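Local coordinates for protein beta-Lactamase/D-Alanine Carboxypeptidase (Pseudomonas syringae pv. tomato, PDB 5EVI) that probably hydrolyses the amide bond of beta-lactam antibiotics to give substituted beta-amino acids, as a class C serine beta-lactamase that confers antibiotic resistance, at residues L77-Q82 / S257-G262; G267-T270 / W275-Y278. One frame throughout, in Å; residues are numbered along the deposited sequence.

Contact 1 (L77-Q82 / S257-G262)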
loop_
_atom_site.group_PDB
_atom_site.type_symbol
_atom_site.label_atom_id
_atom_site.label_comp_id
_atom_site.label_asym_id
_atom_site.label_seq_id
_atom_site.Cartn_x
_atom_site.Cartn_y
_atom_site.Cartn_z
ATOM N N LEU D 77 6.092 -8.614 3.116
ATOM C CA LEU D 77 7.063 -9.634 2.651
ATOM C C LEU D 77 8.381 -9.489 3.411
ATOM O O LEU D 77 8.907 -10.467 3.941
ATOM C CB LEU D 77 7.317 -9.513 1.146
ATOM C CG LEU D 77 7.985 -10.705 0.455
ATOM C CD1 LEU D 77 6.954 -11.797 0.190
ATOM C CD2 LEU D 77 8.653 -10.270 -0.845
ATOM N N ALA D 78 8.898 -8.265 3.487
ATOM C CA ALA D 78 10.150 -8.008 4.227
ATOM C C ALA D 78 10.047 -8.330 5.736
ATOM O O ALA D 78 10.963 -8.945 6.311
ATOM C CB ALA D 78 10.590 -6.576 4.019
ATOM N N THR D 79 8.938 -7.947 6.377
ATOM C CA THR D 79 8.768 -8.257 7.808
ATOM C C THR D 79 8.450 -9.738 8.060
ATOM O O THR D 79 8.657 -10.229 9.168
ATOM C CB THR D 79 7.683 -7.402 8.494
ATOM O OG1 THR D 79 6.406 -7.689 7.922
ATOM C CG2 THR D 79 8.012 -5.907 8.387
ATOM N N TRP D 80 7.938 -10.439 7.047
ATOM C CA TRP D 80 7.746 -11.888 7.137
ATOM C C TRP D 80 9.115 -12.580 7.056
ATOM O O TRP D 80 9.365 -13.533 7.785
ATOM C CB TRP D 80 6.801 -12.378 6.040
ATOM C CG TRP D 80 6.229 -13.769 6.210
ATOM C CD1 TRP D 80 5.886 -14.389 7.376
ATOM C CD2 TRP D 80 5.889 -14.676 5.159
ATOM N NE1 TRP D 80 5.367 -15.639 7.115
ATOM C CE2 TRP D 80 5.354 -15.838 5.760
ATOM C CE3 TRP D 80 5.986 -14.621 3.763
ATOM C CZ2 TRP D 80 4.933 -16.942 5.011
ATOM C CZ3 TRP D 80 5.565 -15.707 3.021
ATOM C CH2 TRP D 80 5.044 -16.853 3.639
ATOM N N ALA D 81 10.003 -12.084 6.193
ATOM C CA ALA D 81 11.399 -12.554 6.172
ATOM C C ALA D 81 12.083 -12.348 7.534
ATOM O O ALA D 81 12.766 -13.253 8.028
ATOM C CB ALA D 81 12.188 -11.867 5.065
ATOM N N GLN D 82 11.871 -11.174 8.133
ATOM C CA GLN D 82 12.379 -10.855 9.481
ATOM C C GLN D 82 11.829 -11.782 10.571
ATOM O O GLN D 82 12.568 -12.204 11.464
ATOM C CB GLN D 82 12.060 -9.402 9.868
ATOM C CG GLN D 82 12.724 -8.955 11.169
ATOM C CD GLN D 82 12.581 -7.471 11.440
ATOM O OE1 GLN D 82 11.606 -6.842 11.028
ATOM N NE2 GLN D 82 13.548 -6.904 12.153
ATOM N N SER D 257 1.943 -7.312 12.084
ATOM C CA SER D 257 2.021 -6.317 13.158
ATOM C C SER D 257 3.238 -5.393 12.997
ATOM O O SER D 257 3.139 -4.162 13.179
ATOM C CB SER D 257 2.076 -7.034 14.510
ATOM O OG SER D 257 2.090 -6.108 15.569
ATOM N N ASP D 258 4.383 -5.978 12.629
ATOM C CA ASP D 258 5.640 -5.195 12.523
ATOM C C ASP D 258 5.642 -4.135 11.402
ATOM O O ASP D 258 6.349 -3.117 11.511
ATOM C CB ASP D 258 6.882 -6.107 12.410
ATOM C CG ASP D 258 7.128 -6.952 13.683
ATOM O OD1 ASP D 258 6.440 -6.699 14.705
ATOM O OD2 ASP D 258 7.999 -7.874 13.659
ATOM N N THR D 259 4.850 -4.335 10.347
ATOM C CA THR D 259 4.685 -3.291 9.327
ATOM C C THR D 259 4.007 -2.024 9.879
ATOM O O THR D 259 4.248 -0.969 9.346
ATOM C CB THR D 259 3.930 -3.751 8.057
ATOM O OG1 THR D 259 2.576 -4.108 8.386
ATOM C CG2 THR D 259 4.648 -4.937 7.371
ATOM N N ARG D 260 3.185 -2.132 10.931
ATOM C CA ARG D 260 2.512 -0.953 11.568
ATOM C C ARG D 260 3.270 -0.369 12.766
ATOM O O ARG D 260 2.714 0.361 13.577
ATOM C CB ARG D 260 1.054 -1.264 11.929
ATOM C CG ARG D 260 0.217 -1.808 10.773
ATOM C CD ARG D 260 -1.218 -2.202 11.157
ATOM N NE ARG D 260 -1.362 -2.829 12.473
ATOM C CZ ARG D 260 -1.314 -4.131 12.750
ATOM N NH1 ARG D 260 -1.119 -5.063 11.799
ATOM N NH2 ARG D 260 -1.452 -4.520 14.023
ATOM N N ILE D 261 4.545 -0.740 12.896
ATOM C CA ILE D 261 5.491 -0.025 13.755
ATOM C C ILE D 261 5.810 1.388 13.210
ATOM O O ILE D 261 6.192 1.555 12.052
ATOM C CB ILE D 261 6.769 -0.869 13.959
ATOM C CG1 ILE D 261 6.436 -2.099 14.817
ATOM C CG2 ILE D 261 7.909 -0.059 14.583
ATOM C CD1 ILE D 261 7.551 -3.137 14.843
ATOM N N GLY D 262 5.708 2.381 14.093
ATOM C CA GLY D 262 5.918 3.775 13.738
ATOM C C GLY D 262 7.366 4.168 13.921
ATOM O O GLY D 262 7.895 4.141 15.053
#
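T79 and T259 meet through their methyl ends, CG2 of T79 lying 3.6 Å from CG2 of T259, and the two side chains run across each other at about a right angle. The same methyl of T259 also reaches the hydroxyl of T79, with CG2 of T259 3.3 Å from OG1 of T79. That hydroxyl is engaged elsewhere: it lies within hydrogen-bonding distance of the carbonyl oxygens of T76, in its own helix, and of A255 in helix 250-258, and its one hydrogen must be shared between them or alternate. With chi1 at 64°, OG1 of T79 sits between N and C of its own residue, which brings it within range of the T76 carbonyl. The contact thus belongs to the packing of helix 70-83, whose start probably carries the SxxK-type motif of serine beta-lactamases, against the C-terminal part of helix 250-258. A type I turn from D258 to I261 follows closely. D258, second to T79 in buried surface, comes nearest with its CB, 4.2 Å from CG2 of T79, while its OD2 forms a salt bridge with R254. T259 turns its hydroxyl back to the carbonyl oxygen of L256, leaving its methyl to face T79.

Contact 2 (G267-T270 / W275-Y278)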
loop_
_atom_site.group_PDB
_atom_site.type_symbol
_atom_site.label_atom_id
_atom_site.label_comp_id
_atom_site.label_asym_id
_atom_site.label_seq_id
_atom_site.Cartn_x
_atom_site.Cartn_y
_atom_site.Cartn_z
ATOM N N GLY D 267 5.369 15.735 9.957
ATOM C CA GLY D 267 4.216 16.595 10.227
ATOM C C GLY D 267 3.276 15.887 11.196
ATOM O O GLY D 267 3.716 15.353 12.231
ATOM N N GLY D 268 1.993 15.825 10.834
ATOM C CA GLY D 268 0.977 15.157 11.653
ATOM C C GLY D 268 0.844 13.640 11.448
ATOM O O GLY D 268 0.030 12.998 12.113
HETATM N N MSE D 269 1.627 13.079 10.528
HETATM C CA MSE D 269 1.561 11.666 10.152
HETATM C C MSE D 269 2.688 10.912 10.802
HETATM O O MSE D 269 3.802 11.414 10.888
HETATM C CB MSE D 269 1.655 11.630 8.622
HETATM C CG MSE D 269 2.058 10.295 8.025
HETATM SE SE MSE D 269 2.010 10.673 6.107
HETATM C CE MSE D 269 3.952 10.899 5.933
ATOM N N THR D 270 2.404 9.699 11.276
ATOM C CA THR D 270 3.432 8.764 11.720
ATOM C C THR D 270 3.705 7.858 10.518
ATOM O O THR D 270 2.760 7.333 9.936
ATOM C CB THR D 270 2.955 7.951 12.952
ATOM O OG1 THR D 270 2.885 8.813 14.093
ATOM C CG2 THR D 270 3.902 6.790 13.273
ATOM N N TRP D 275 2.918 1.511 5.402
ATOM C CA TRP D 275 1.746 2.117 6.047
ATOM C C TRP D 275 2.050 3.519 6.620
ATOM O O TRP D 275 3.191 3.840 6.973
ATOM C CB TRP D 275 1.174 1.235 7.162
ATOM C CG TRP D 275 0.636 -0.092 6.752
ATOM C CD1 TRP D 275 1.176 -1.317 7.022
ATOM C CD2 TRP D 275 -0.577 -0.339 6.049
ATOM N NE1 TRP D 275 0.373 -2.315 6.513
ATOM C CE2 TRP D 275 -0.714 -1.739 5.920
ATOM C CE3 TRP D 275 -1.582 0.490 5.527
ATOM C CZ2 TRP D 275 -1.811 -2.329 5.287
ATOM C CZ3 TRP D 275 -2.668 -0.106 4.891
ATOM C CH2 TRP D 275 -2.757 -1.493 4.757
ATOM N N GLU D 276 1.010 4.347 6.653
ATOM C CA GLU D 276 1.012 5.659 7.281
ATOM C C GLU D 276 -0.136 5.699 8.268
ATOM O O GLU D 276 -1.205 5.130 7.986
ATOM C CB GLU D 276 0.838 6.739 6.202
ATOM C CG GLU D 276 1.921 6.628 5.134
ATOM C CD GLU D 276 1.902 7.713 4.075
ATOM O OE1 GLU D 276 1.058 8.644 4.121
ATOM O OE2 GLU D 276 2.752 7.613 3.162
ATOM N N GLN D 277 0.065 6.348 9.424
ATOM C CA GLN D 277 -0.989 6.379 10.458
ATOM C C GLN D 277 -1.090 7.695 11.195
ATOM O O GLN D 277 -0.175 8.522 11.167
ATOM C CB GLN D 277 -0.804 5.239 11.480
ATOM C CG GLN D 277 0.344 5.449 12.460
ATOM C CD GLN D 277 0.603 4.283 13.407
ATOM O OE1 GLN D 277 0.826 4.482 14.627
ATOM N NE2 GLN D 277 0.643 3.091 12.870
ATOM N N TYR D 278 -2.209 7.856 11.891
ATOM C CA TYR D 278 -2.537 9.087 12.602
ATOM C C TYR D 278 -3.082 8.711 13.979
ATOM O O TYR D 278 -3.995 7.885 14.078
ATOM C CB TYR D 278 -3.564 9.914 11.819
ATOM C CG TYR D 278 -3.109 10.229 10.411
ATOM C CD1 TYR D 278 -2.439 11.408 10.128
ATOM C CD2 TYR D 278 -3.321 9.323 9.356
ATOM C CE1 TYR D 278 -1.997 11.700 8.848
ATOM C CE2 TYR D 278 -2.867 9.598 8.073
ATOM C CZ TYR D 278 -2.206 10.790 7.819
ATOM O OH TYR D 278 -1.740 11.090 6.554
HETATM O O HOH W 1 0.513 7.299 15.812
#
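The beta hairpin of strands 269-271 and 276-278, part of the large antiparallel sheet of the class C beta-lactamase fold, is held here by the hydrogen-bonded pair T270 and Q277. N of T270 donates to O of Q277 at 2.8 Å, with an N-H...O angle of 165°, and N of Q277 returns a bond of 2.9 Å to O of T270 at 168°; two such straight bonds are the evidence for the register. On the sheet face carrying T270 and Q277 the side chains lie alongside, pointing the same way, with CB of T270 3.6 Å from CG of Q277. A water also joins this pair, donating to OE1 of Q277 and hydrogen-bonded to OG1 of T270.

M269, E276 and Y278 form a second cluster. The ring of Y278 approaches M269 obliquely, its CE1 3.7 Å from CB of M269, and its CD1 comes 3.5 Å from O of G268. Helix 284-290 packs on this tyrosine through V286 and L287, and N317 of strand 315-321 also touches it. The selenomethionine M269 starts with CG anti to its N (chi1 161°) and stays extended through chi2, which carries the selenium past the ring to the carboxylate of E276. That carboxylate forms a salt bridge through OE2 with R152. The other oxygen of the E276 carboxylate, OE1, makes a close contact with SE of M269, 3.0 Å away.

Overall arrangement
Both contacts are largely buried, yet they join different elements: contact 1 packs one helix against the end of another, far apart in sequence, whereas contact 2 pairs neighbouring strands of one hairpin. Their chemistry follows. Across contact 1 there is methyl packing, burying 148 Å²; across contact 2 run paired backbone bonds and a water bridge, burying 295 Å². In both, some polar side chains pair outside the segments, the E276 carboxylate of contact 2 included. Their centres are about 17 Å apart, but they touch where the chain passes from helix 250-258 into the sheet: CG of R260 packs 3.9 Å from CD1 of W275, and CA of G262 lies 3.7 Å from CG2 of T270.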